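Local coordinates for protein aldo-keto Reductase, OXIDOREDUCTASE (Salmonella typhimurium, PDB 5T79) that binds NADPH and probably acts as an aldo-keto reductase, studied for the biocatalytic conversion of 3-hydroxybutanal to 1,3-butanediol, at residues 40-45 / 74-79; 57-62 / 132-137; 144-149 / 172-177. All blocks are in the same frame, centred on the assembly; numbering follows the deposited sequence. Where two conformers were deposited one is given.

Contact 1 (40-45 / 74-79)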
loop_
_atom_site.group_PDB
_atom_site.type_symbol
_atom_site.label_atom_id
_atom_site.label_comp_id
_atom_site.label_asym_id
_atom_site.label_seq_id
_atom_site.Cartn_x
_atom_site.Cartn_y
_atom_site.Cartn_z
ATOM N N THR A 40 -1.460 14.430 14.416
ATOM C CA THR A 40 -2.890 14.332 14.127
ATOM C C THR A 40 -3.546 13.761 15.394
ATOM O O THR A 40 -2.832 13.432 16.342
ATOM C CB THR A 40 -3.155 13.551 12.816
ATOM O OG1 THR A 40 -2.406 12.362 12.834
ATOM C CG2 THR A 40 -2.776 14.348 11.561
ATOM N N ARG A 41 -4.883 13.750 15.468
ATOM C CA ARG A 41 -5.584 13.299 16.680
ATOM C C ARG A 41 -5.816 11.805 16.641
ATOM O O ARG A 41 -6.273 11.286 15.621
ATOM C CB ARG A 41 -6.923 14.027 16.830
ATOM C CG ARG A 41 -6.762 15.532 16.957
ATOM C CD ARG A 41 -8.114 16.214 16.834
ATOM N NE ARG A 41 -7.997 17.666 16.986
ATOM C CZ ARG A 41 -7.988 18.522 15.968
ATOM N NH1 ARG A 41 -8.055 18.080 14.715
ATOM N NH2 ARG A 41 -7.906 19.828 16.191
ATOM N N VAL A 42 -5.506 11.109 17.759
ATOM C CA VAL A 42 -5.690 9.651 17.857
ATOM C C VAL A 42 -7.187 9.309 17.723
ATOM O O VAL A 42 -7.503 8.291 17.121
ATOM C CB VAL A 42 -5.033 9.058 19.139
ATOM C CG1 VAL A 42 -5.537 7.638 19.440
ATOM C CG2 VAL A 42 -3.514 9.045 18.993
ATOM N N GLU A 43 -8.099 10.200 18.167
ATOM C CA GLU A 43 -9.542 9.997 17.980
ATOM C C GLU A 43 -9.851 9.762 16.480
ATOM O O GLU A 43 -10.632 8.871 16.141
ATOM C CB GLU A 43 -10.313 11.208 18.520
ATOM C CG GLU A 43 -11.721 11.424 18.002
ATOM C CD GLU A 43 -12.261 12.823 18.270
ATOM O OE1 GLU A 43 -11.570 13.819 17.940
ATOM O OE2 GLU A 43 -13.380 12.919 18.823
ATOM N N ASN A 44 -9.232 10.570 15.596
ATOM C CA ASN A 44 -9.428 10.449 14.151
ATOM C C ASN A 44 -8.770 9.184 13.613
ATOM O O ASN A 44 -9.408 8.478 12.829
ATOM C CB ASN A 44 -8.915 11.682 13.415
ATOM C CG ASN A 44 -9.189 11.610 11.927
ATOM O OD1 ASN A 44 -10.328 11.373 11.482
ATOM N ND2 ASN A 44 -8.132 11.720 11.138
ATOM N N SER A 45 -7.509 8.886 14.016
ATOM C CA SER A 45 -6.796 7.660 13.604
ATOM C C SER A 45 -7.641 6.414 13.919
ATOM O O SER A 45 -7.798 5.511 13.091
ATOM C CB SER A 45 -5.459 7.565 14.345
ATOM O OG SER A 45 -4.633 8.653 13.981
ATOM N N GLU A 74 3.406 3.466 13.966
ATOM C CA GLU A 74 3.470 2.086 14.481
ATOM C C GLU A 74 3.022 2.061 15.955
ATOM O O GLU A 74 2.234 1.179 16.345
ATOM C CB GLU A 74 4.880 1.498 14.321
ATOM C CG GLU A 74 5.202 1.016 12.898
ATOM C CD GLU A 74 6.580 0.390 12.802
ATOM O OE1 GLU A 74 7.418 0.669 13.686
ATOM O OE2 GLU A 74 6.854 -0.319 11.807
ATOM N N CYS A 75 3.474 3.042 16.775
ATOM C CA CYS A 75 3.033 3.133 18.200
ATOM C C CYS A 75 1.542 3.329 18.303
ATOM O O CYS A 75 0.891 2.669 19.106
ATOM C CB CYS A 75 3.742 4.266 18.927
ATOM S SG CYS A 75 5.491 3.985 19.165
ATOM N N ASN A 76 1.005 4.291 17.547
ATOM C CA ASN A 76 -0.430 4.607 17.622
ATOM C C ASN A 76 -1.254 3.457 17.129
ATOM O O ASN A 76 -2.245 3.121 17.770
ATOM C CB ASN A 76 -0.761 5.898 16.863
ATOM C CG ASN A 76 -0.375 7.124 17.632
ATOM O OD1 ASN A 76 -0.485 7.169 18.860
ATOM N ND2 ASN A 76 0.073 8.149 16.933
ATOM N N PHE A 77 -0.810 2.795 16.052
ATOM C CA PHE A 77 -1.488 1.587 15.545
ATOM C C PHE A 77 -1.444 0.480 16.619
ATOM O O PHE A 77 -2.460 -0.161 16.869
ATOM C CB PHE A 77 -0.843 1.088 14.236
ATOM C CG PHE A 77 -1.448 -0.217 13.769
ATOM C CD1 PHE A 77 -2.683 -0.240 13.135
ATOM C CD2 PHE A 77 -0.798 -1.423 13.996
ATOM C CE1 PHE A 77 -3.253 -1.444 12.722
ATOM C CE2 PHE A 77 -1.373 -2.630 13.597
ATOM C CZ PHE A 77 -2.601 -2.635 12.969
ATOM N N GLY A 78 -0.281 0.281 17.234
ATOM C CA GLY A 78 -0.094 -0.696 18.314
ATOM C C GLY A 78 -1.066 -0.495 19.471
ATOM O O GLY A 78 -1.693 -1.450 19.935
ATOM N N ARG A 79 -1.240 0.758 19.912
ATOM C CA ARG A 79 -2.185 1.096 20.994
ATOM C C ARG A 79 -3.639 0.798 20.568
ATOM O O ARG A 79 -4.388 0.186 21.344
ATOM C CB ARG A 79 -2.056 2.588 21.381
ATOM C CG ARG A 79 -3.024 3.005 22.497
ATOM C CD ARG A 79 -2.996 4.491 22.758
ATOM N NE ARG A 79 -4.202 4.950 23.461
ATOM C CZ ARG A 79 -4.606 6.217 23.495
ATOM N NH1 ARG A 79 -3.900 7.162 22.886
ATOM N NH2 ARG A 79 -5.706 6.552 24.153
#
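The side-chain amide of Asn76 works in two ways: its ND2 is hydrogen-bonded to the backbone O of Phe36 in a neighbouring loop, while its OD1 rests against a methyl of Val42, 3.6 Å from CG2. The bond to Phe36 O limits the amide's rotation, and OD1 lies against the valine. Asparagine suits the place as a short amide that offers an N-H to the loop carbonyl and a flat surface to the valine.

Val42 answers with a fork. CG1 stands anti to the backbone N (chi1 165°) and CG2 beside that N, so this beta-branched residue presents two methyls to two partners: CG2 lies over the asparagine amide, and CG1 meets Arg79 at NH1, 3.8 Å away. Asn76 and Arg79 are three residues apart and so project from the same side of their helix. The long arginine, a nearly straight chain from CG to NE, can reach the first turn of helix 42-54 while its NE pairs in a salt bridge with Glu83, which helps hold the guanidinium in place.

No hydrogen bond crosses, and only about 140 Å² is buried, so the contact is light packing near the surface. Val42 opens helix 42-54, just after the N-cap Arg41, whose O receives Ser45 N at 3.1 Å. Phe77, whose CB points away from this contact, packs on Leu49 of helix 42-54, and Glu74 links helix 72-85 to helix 113-127 through a salt bridge with Arg126.

Contact 2 (57-62 / 132-137). With NDP (NADPH dihydro-nicotinamide-adenine-dinucleotide phosphate), chain E.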
loop_
_atom_site.group_PDB
_atom_site.type_symbol
_atom_site.label_atom_id
_atom_site.label_comp_id
_atom_site.label_asym_id
_atom_site.label_seq_id
_atom_site.Cartn_x
_atom_site.Cartn_y
_atom_site.Cartn_z
ATOM N N ILE A 57 -12.010 -3.729 4.910
ATOM C CA ILE A 57 -10.586 -3.511 4.648
ATOM C C ILE A 57 -9.801 -4.233 5.753
ATOM O O ILE A 57 -9.810 -3.811 6.898
ATOM C CB ILE A 57 -10.234 -2.001 4.529
ATOM C CG1 ILE A 57 -10.955 -1.357 3.334
ATOM C CG2 ILE A 57 -8.715 -1.809 4.449
ATOM C CD1 ILE A 57 -10.851 0.200 3.300
ATOM N N THR A 58 -9.157 -5.352 5.403
ATOM C CA THR A 58 -8.432 -6.200 6.360
ATOM C C THR A 58 -6.923 -5.930 6.335
ATOM O O THR A 58 -6.185 -6.521 7.124
ATOM C CB THR A 58 -8.692 -7.686 5.984
ATOM O OG1 THR A 58 -8.263 -7.857 4.633
ATOM C CG2 THR A 58 -10.172 -8.069 6.056
ATOM N N HIS A 59 -6.453 -5.064 5.416
ATOM C CA HIS A 59 -5.025 -4.839 5.289
ATOM C C HIS A 59 -4.640 -3.400 5.616
ATOM O O HIS A 59 -5.123 -2.454 4.982
ATOM C CB HIS A 59 -4.545 -5.232 3.854
ATOM C CG HIS A 59 -3.087 -4.950 3.599
ATOM N ND1 HIS A 59 -2.114 -5.161 4.581
ATOM C CD2 HIS A 59 -2.478 -4.521 2.468
ATOM C CE1 HIS A 59 -0.963 -4.814 4.025
ATOM N NE2 HIS A 59 -1.131 -4.429 2.750
ATOM N N PHE A 60 -3.755 -3.251 6.632
ATOM C CA PHE A 60 -3.216 -1.977 7.094
ATOM C C PHE A 60 -1.725 -1.994 6.820
ATOM O O PHE A 60 -1.020 -2.929 7.233
ATOM C CB PHE A 60 -3.529 -1.759 8.595
ATOM C CG PHE A 60 -5.010 -1.768 8.922
ATOM C CD1 PHE A 60 -5.891 -0.906 8.270
ATOM C CD2 PHE A 60 -5.511 -2.582 9.934
ATOM C CE1 PHE A 60 -7.270 -0.937 8.546
ATOM C CE2 PHE A 60 -6.884 -2.578 10.250
ATOM C CZ PHE A 60 -7.756 -1.771 9.537
ATOM N N ASP A 61 -1.254 -1.009 6.065
ATOM C CA ASP A 61 0.139 -0.969 5.649
ATOM C C ASP A 61 0.900 0.121 6.409
ATOM O O ASP A 61 0.493 1.283 6.411
ATOM C CB ASP A 61 0.190 -0.731 4.130
ATOM C CG ASP A 61 1.585 -0.567 3.563
ATOM O OD1 ASP A 61 2.220 -1.602 3.232
ATOM O OD2 ASP A 61 2.028 0.588 3.416
ATOM N N LEU A 62 2.019 -0.263 7.032
ATOM C CA LEU A 62 2.856 0.662 7.797
ATOM C C LEU A 62 4.284 0.606 7.272
ATOM O O LEU A 62 4.582 -0.123 6.330
ATOM C CB LEU A 62 2.806 0.266 9.312
ATOM C CG LEU A 62 1.429 0.420 9.978
ATOM C CD1 LEU A 62 0.664 -0.913 9.989
ATOM C CD2 LEU A 62 1.571 0.946 11.387
ATOM N N VAL A 132 4.730 -9.639 11.930
ATOM C CA VAL A 132 3.933 -8.899 10.943
ATOM C C VAL A 132 3.501 -9.930 9.902
ATOM O O VAL A 132 4.171 -10.957 9.748
ATOM C CB VAL A 132 4.651 -7.680 10.301
ATOM C CG1 VAL A 132 4.874 -6.577 11.343
ATOM C CG2 VAL A 132 5.963 -8.087 9.605
ATOM N N ASP A 133 2.414 -9.666 9.173
ATOM C CA ASP A 133 1.991 -10.574 8.103
ATOM C C ASP A 133 2.904 -10.426 6.907
ATOM O O ASP A 133 3.165 -11.398 6.208
ATOM C CB ASP A 133 0.536 -10.287 7.698
ATOM C CG ASP A 133 -0.376 -10.563 8.860
ATOM O OD1 ASP A 133 -0.723 -11.734 9.061
ATOM O OD2 ASP A 133 -0.643 -9.616 9.645
ATOM N N ILE A 134 3.348 -9.186 6.633
ATOM C CA ILE A 134 4.241 -8.921 5.506
ATOM C C ILE A 134 5.341 -7.975 5.923
ATOM O O ILE A 134 5.049 -6.888 6.447
ATOM C CB ILE A 134 3.524 -8.317 4.246
ATOM C CG1 ILE A 134 2.198 -9.052 3.901
ATOM C CG2 ILE A 134 4.499 -8.324 3.040
ATOM C CD1 ILE A 134 1.327 -8.294 2.792
ATOM N N PHE A 135 6.595 -8.354 5.658
ATOM C CA PHE A 135 7.715 -7.439 5.909
ATOM C C PHE A 135 8.338 -7.070 4.581
ATOM O O PHE A 135 8.717 -7.955 3.837
ATOM C CB PHE A 135 8.761 -8.039 6.887
ATOM C CG PHE A 135 9.896 -7.098 7.229
ATOM C CD1 PHE A 135 9.643 -5.842 7.785
ATOM C CD2 PHE A 135 11.217 -7.461 6.988
ATOM C CE1 PHE A 135 10.698 -4.975 8.106
ATOM C CE2 PHE A 135 12.267 -6.590 7.299
ATOM C CZ PHE A 135 12.002 -5.368 7.892
ATOM N N TYR A 136 8.521 -5.755 4.302
ATOM C CA TYR A 136 9.096 -5.346 3.029
ATOM C C TYR A 136 10.481 -4.803 3.127
ATOM O O TYR A 136 10.786 -4.100 4.086
ATOM C CB TYR A 136 8.283 -4.158 2.452
ATOM C CG TYR A 136 6.922 -4.458 1.863
ATOM C CD1 TYR A 136 5.779 -4.450 2.660
ATOM C CD2 TYR A 136 6.760 -4.607 0.488
ATOM C CE1 TYR A 136 4.500 -4.581 2.095
ATOM C CE2 TYR A 136 5.492 -4.743 -0.085
ATOM C CZ TYR A 136 4.368 -4.726 0.720
ATOM O OH TYR A 136 3.132 -4.838 0.137
ATOM N N HIS A 137 11.278 -4.980 2.050
ATOM C CA HIS A 137 12.457 -4.143 1.827
ATOM C C HIS A 137 11.848 -2.925 1.130
ATOM O O HIS A 137 11.232 -3.081 0.066
ATOM C CB HIS A 137 13.557 -4.820 1.000
ATOM C CG HIS A 137 14.787 -3.962 0.915
ATOM N ND1 HIS A 137 15.589 -3.964 -0.214
ATOM C CD2 HIS A 137 15.285 -3.063 1.805
ATOM C CE1 HIS A 137 16.585 -3.129 0.048
ATOM N NE2 HIS A 137 16.424 -2.530 1.237
HETATM P PA NDP E . -3.440 8.496 -1.986
HETATM O O1A NDP E . -4.623 7.577 -1.924
HETATM O O2A NDP E . -2.649 8.763 -3.186
HETATM O O5B NDP E . -3.807 9.960 -1.427
HETATM C C5B NDP E . -4.222 9.983 -0.047
HETATM C C4B NDP E . -4.535 11.383 0.403
HETATM O O4B NDP E . -5.372 12.030 -0.581
HETATM C C3B NDP E . -5.295 11.442 1.727
HETATM O O3B NDP E . -4.386 11.594 2.816
HETATM C C2B NDP E . -6.227 12.633 1.548
HETATM O O2B NDP E . -5.578 13.868 1.923
HETATM C C1B NDP E . -6.487 12.641 0.040
HETATM N N9A NDP E . -7.691 11.930 -0.377
HETATM C C8A NDP E . -7.897 10.576 -0.415
HETATM N N7A NDP E . -9.086 10.228 -0.846
HETATM C C5A NDP E . -9.710 11.439 -1.102
HETATM C C6A NDP E . -11.016 11.766 -1.521
HETATM N N6A NDP E . -11.924 10.861 -1.903
HETATM N N1A NDP E . -11.342 13.077 -1.590
HETATM C C2A NDP E . -10.405 13.991 -1.313
HETATM N N3A NDP E . -9.139 13.803 -0.933
HETATM C C4A NDP E . -8.858 12.497 -0.824
HETATM O O3 NDP E . -2.524 7.732 -0.939
HETATM P PN NDP E . -1.031 8.129 -0.526
HETATM O O1N NDP E . -1.303 8.818 0.760
HETATM O O2N NDP E . -0.267 8.849 -1.628
HETATM O O5D NDP E . -0.132 6.791 -0.325
HETATM C C5D NDP E . -0.857 5.533 -0.248
HETATM C C4D NDP E . -0.213 4.599 0.750
HETATM O O4D NDP E . 0.929 3.973 0.135
HETATM C C3D NDP E . 0.319 5.222 2.028
HETATM O O3D NDP E . -0.728 5.415 2.966
HETATM C C2D NDP E . 1.423 4.241 2.446
HETATM O O2D NDP E . 1.056 3.146 3.284
HETATM C C1D NDP E . 1.946 3.754 1.091
HETATM N N1N NDP E . 3.133 4.493 0.615
HETATM C C2N NDP E . 4.283 3.739 0.383
HETATM C C3N NDP E . 5.430 4.284 -0.056
HETATM C C7N NDP E . 6.525 3.378 -0.554
HETATM O O7N NDP E . 7.578 3.943 -0.883
HETATM N N7N NDP E . 6.382 2.052 -0.590
HETATM C C4N NDP E . 5.580 5.782 -0.085
HETATM C C5N NDP E . 4.259 6.473 -0.082
HETATM C C6N NDP E . 3.139 5.874 0.270
HETATM P P2B NDP E . -6.161 15.084 2.828
HETATM O O1X NDP E . -5.450 15.362 4.100
HETATM O O2X NDP E . -6.085 16.237 1.835
HETATM O O3X NDP E . -7.636 14.746 3.014
HETATM O O HOH W 1 1.302 -3.794 1.701
#
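The carboxylate of Asp61 and the ring of Tyr136 stand nearly perpendicular, their planes 81° apart, with OD1 approaching ring carbon CE1 to 3.9 Å. In Asp61, chi1 of 176° carries the carboxylate inward, and its twist (chi2 87°) sets OD1 to the tyrosine and OD2 to the cofactor. The ribose hydroxyl O2D of NADPH donates to Asp61 OD2 over 2.7 Å; Lys97 forms a salt bridge with the same oxygen.

A water among these buried side chains joins the polar groups. It donates to Asp61 OD1 at 2.8 Å and lies 2.6 Å from Tyr136 OH. Ser95 OG and Gln193 NE2 also bond to OD1, so three groups grip it; Gln193 adds a weak bond to Tyr136 OH. His59 NE2 has the water 2.7 Å away, at the imidazole edge and in its plane. ND1 is bonded to Ile93 O, so the ring is held at both nitrogens. Ile134 CD1 makes a loose van der Waals approach to His59 CE1 (4.3 Å), oblique to the ring.

Strand 93-98 runs between strands 59-61 and 132-137, so their side chains meet in the barrel interior. Aspartate suits its place as a two-oxygen acceptor; tyrosine puts a hydroxyl, and histidine a ring nitrogen, at the water. Asp61 beside Tyr66 and Lys97 at the cofactor is consistent with the active-site cluster of aldo-keto reductases, built inside a TIM barrel.

Contact 3 (144-149 / 172-177). With SO4 (sulfate ion), chain C.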
loop_
_atom_site.group_PDB
_atom_site.type_symbol
_atom_site.label_atom_id
_atom_site.label_comp_id
_atom_site.label_asym_id
_atom_site.label_seq_id
_atom_site.Cartn_x
_atom_site.Cartn_y
_atom_site.Cartn_z
ATOM N N THR A 144 24.615 -2.651 -1.512
ATOM C CA THR A 144 24.619 -3.861 -0.667
ATOM C C THR A 144 24.250 -5.038 -1.555
ATOM O O THR A 144 23.257 -4.915 -2.274
ATOM C CB THR A 144 23.587 -3.693 0.479
ATOM O OG1 THR A 144 24.006 -2.627 1.328
ATOM C CG2 THR A 144 23.353 -4.981 1.298
ATOM N N PRO A 145 24.950 -6.192 -1.494
ATOM C CA PRO A 145 24.555 -7.333 -2.344
ATOM C C PRO A 145 23.100 -7.673 -2.119
ATOM O O PRO A 145 22.653 -7.740 -0.968
ATOM C CB PRO A 145 25.466 -8.466 -1.861
ATOM C CG PRO A 145 26.682 -7.766 -1.357
ATOM C CD PRO A 145 26.131 -6.533 -0.671
ATOM N N LEU A 146 22.347 -7.832 -3.206
ATOM C CA LEU A 146 20.928 -8.143 -3.073
ATOM C C LEU A 146 20.733 -9.451 -2.275
ATOM O O LEU A 146 19.767 -9.571 -1.522
ATOM C CB LEU A 146 20.305 -8.238 -4.481
ATOM C CG LEU A 146 18.817 -8.479 -4.588
ATOM C CD1 LEU A 146 18.007 -7.354 -3.917
ATOM C CD2 LEU A 146 18.424 -8.607 -6.048
ATOM N N LYS A 147 21.666 -10.397 -2.401
ATOM C CA LYS A 147 21.573 -11.671 -1.673
ATOM C C LYS A 147 21.547 -11.460 -0.142
ATOM O O LYS A 147 20.849 -12.205 0.544
ATOM C CB LYS A 147 22.729 -12.609 -2.057
ATOM C CG LYS A 147 22.555 -14.048 -1.575
ATOM C CD LYS A 147 22.181 -15.005 -2.694
ATOM C CE LYS A 147 21.898 -16.385 -2.154
ATOM N NZ LYS A 147 21.740 -17.384 -3.243
ATOM N N GLU A 148 22.324 -10.492 0.398
ATOM C CA GLU A 148 22.322 -10.257 1.845
ATOM C C GLU A 148 20.951 -9.770 2.304
ATOM O O GLU A 148 20.423 -10.241 3.328
ATOM C CB GLU A 148 23.413 -9.240 2.267
ATOM C CG GLU A 148 23.341 -8.889 3.758
ATOM C CD GLU A 148 24.385 -7.909 4.252
ATOM O OE1 GLU A 148 25.556 -8.029 3.837
ATOM O OE2 GLU A 148 24.055 -7.072 5.114
ATOM N N THR A 149 20.382 -8.807 1.559
ATOM C CA THR A 149 19.071 -8.249 1.905
ATOM C C THR A 149 17.989 -9.331 1.849
ATOM O O THR A 149 17.142 -9.407 2.737
ATOM C CB THR A 149 18.700 -7.089 0.966
ATOM O OG1 THR A 149 19.778 -6.138 0.945
ATOM C CG2 THR A 149 17.430 -6.379 1.442
ATOM N N ALA A 172 11.724 -3.292 -12.676
ATOM C CA ALA A 172 11.500 -4.657 -13.179
ATOM C C ALA A 172 12.752 -5.580 -13.175
ATOM O O ALA A 172 12.614 -6.751 -12.817
ATOM C CB ALA A 172 10.922 -4.612 -14.584
ATOM N N ASP A 173 13.926 -5.056 -13.581
ATOM C CA ASP A 173 15.178 -5.810 -13.661
ATOM C C ASP A 173 15.628 -6.283 -12.265
ATOM O O ASP A 173 15.975 -7.458 -12.091
ATOM C CB ASP A 173 16.287 -4.994 -14.383
ATOM C CG ASP A 173 16.905 -3.778 -13.684
ATOM O OD1 ASP A 173 16.206 -3.133 -12.849
ATOM O OD2 ASP A 173 18.072 -3.439 -14.006
ATOM N N LEU A 174 15.560 -5.394 -11.270
ATOM C CA LEU A 174 15.951 -5.735 -9.893
ATOM C C LEU A 174 14.881 -6.606 -9.240
ATOM O O LEU A 174 15.222 -7.524 -8.489
ATOM C CB LEU A 174 16.215 -4.490 -9.070
ATOM C CG LEU A 174 17.055 -4.745 -7.810
ATOM C CD1 LEU A 174 18.518 -5.043 -8.170
ATOM C CD2 LEU A 174 16.989 -3.548 -6.889
ATOM N N ALA A 175 13.586 -6.342 -9.542
ATOM C CA ALA A 175 12.488 -7.158 -9.007
ATOM C C ALA A 175 12.664 -8.624 -9.463
ATOM O O ALA A 175 12.517 -9.526 -8.636
ATOM C CB ALA A 175 11.137 -6.602 -9.454
ATOM N N ARG A 176 13.029 -8.853 -10.760
ATOM C CA ARG A 176 13.269 -10.207 -11.265
ATOM C C ARG A 176 14.354 -10.907 -10.426
ATOM O O ARG A 176 14.145 -12.030 -9.964
ATOM C CB ARG A 176 13.681 -10.182 -12.753
ATOM C CG ARG A 176 13.824 -11.576 -13.353
ATOM C CD ARG A 176 14.299 -11.569 -14.803
ATOM N NE ARG A 176 13.370 -10.882 -15.715
ATOM C CZ ARG A 176 12.300 -11.440 -16.277
ATOM N NH1 ARG A 176 11.982 -12.702 -16.012
ATOM N NH2 ARG A 176 11.524 -10.731 -17.083
ATOM N N GLN A 177 15.503 -10.236 -10.232
ATOM C CA GLN A 177 16.644 -10.794 -9.480
ATOM C C GLN A 177 16.252 -11.143 -8.052
ATOM O O GLN A 177 16.580 -12.236 -7.584
ATOM C CB GLN A 177 17.806 -9.806 -9.436
ATOM C CG GLN A 177 18.467 -9.484 -10.760
ATOM C CD GLN A 177 19.455 -8.367 -10.520
ATOM O OE1 GLN A 177 20.233 -8.404 -9.562
ATOM N NE2 GLN A 177 19.368 -7.300 -11.306
HETATM S S SO4 C . 24.447 -7.558 -6.449
HETATM O O1 SO4 C . 25.140 -8.593 -5.671
HETATM O O2 SO4 C . 23.234 -7.094 -5.784
HETATM O O3 SO4 C . 24.069 -8.122 -7.753
HETATM O O4 SO4 C . 25.359 -6.420 -6.646
#
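Leu146 reaches across to Leu174 and Gln177, and its side chain can be followed outward from a sulfate to a neighbouring helix. CB lies 3.4 Å from sulfate O2, the oxygen that also accepts the backbone N-H of Leu146 over 2.8 Å in a fairly straight bond (163°). From there CG swings anti to the N (chi1 -177°), away from the anion and toward helix 172-185. Of the two methyls, CD2 meets the other segment: it sits 3.6 Å from Gln177 CB and 3.9 Å from Gln177 C, resting on backbone as well as side chain, and 4.1 Å from Leu174 CD1. Gln177 OE1, at the end of an extended chain, lies 4.0 Å from the same methyl.

Leucine fits because its branched tip lies against Gln177 and Leu174, three residues apart on one helix; Leu146 also touches Tyr170, Ala178 and Ile181, which extend this patch. Leu174 packs on Pro140 as well.

Pro145 is the N-cap residue and Leu146 begins helix 146-158, where first-turn N-H groups and the helix dipole would probably favour an anion; the sulfate probably comes from the crystallisation liquor. The packing joins two successive outer helices of the TIM barrel, with strand 162-168 between them in the chain.

In the fold
From the N terminus the order is 40-45, 57-62, 74-79, 132-137, 144-149, 172-177. Contact 1 closes the loop that holds strand 59-61. Contact 2 starts inside that loop and ends beyond it, so the two cross; its own loop holds helix 72-85, strand 93-98 and helix 113-127. They also touch: Phe77 CB packs 3.7 Å from Leu62 CD2, joining outer helix to barrel strand. Contact 3, in series with both, closes a loop holding strand 162-168, yet His137 ND1 lies 3.5 Å from Thr149 CG2. The nearest atoms of contacts 1 and 3 are about 16 Å apart. Contacts 1 and 3 tie outer helices; contact 2 spans the interior.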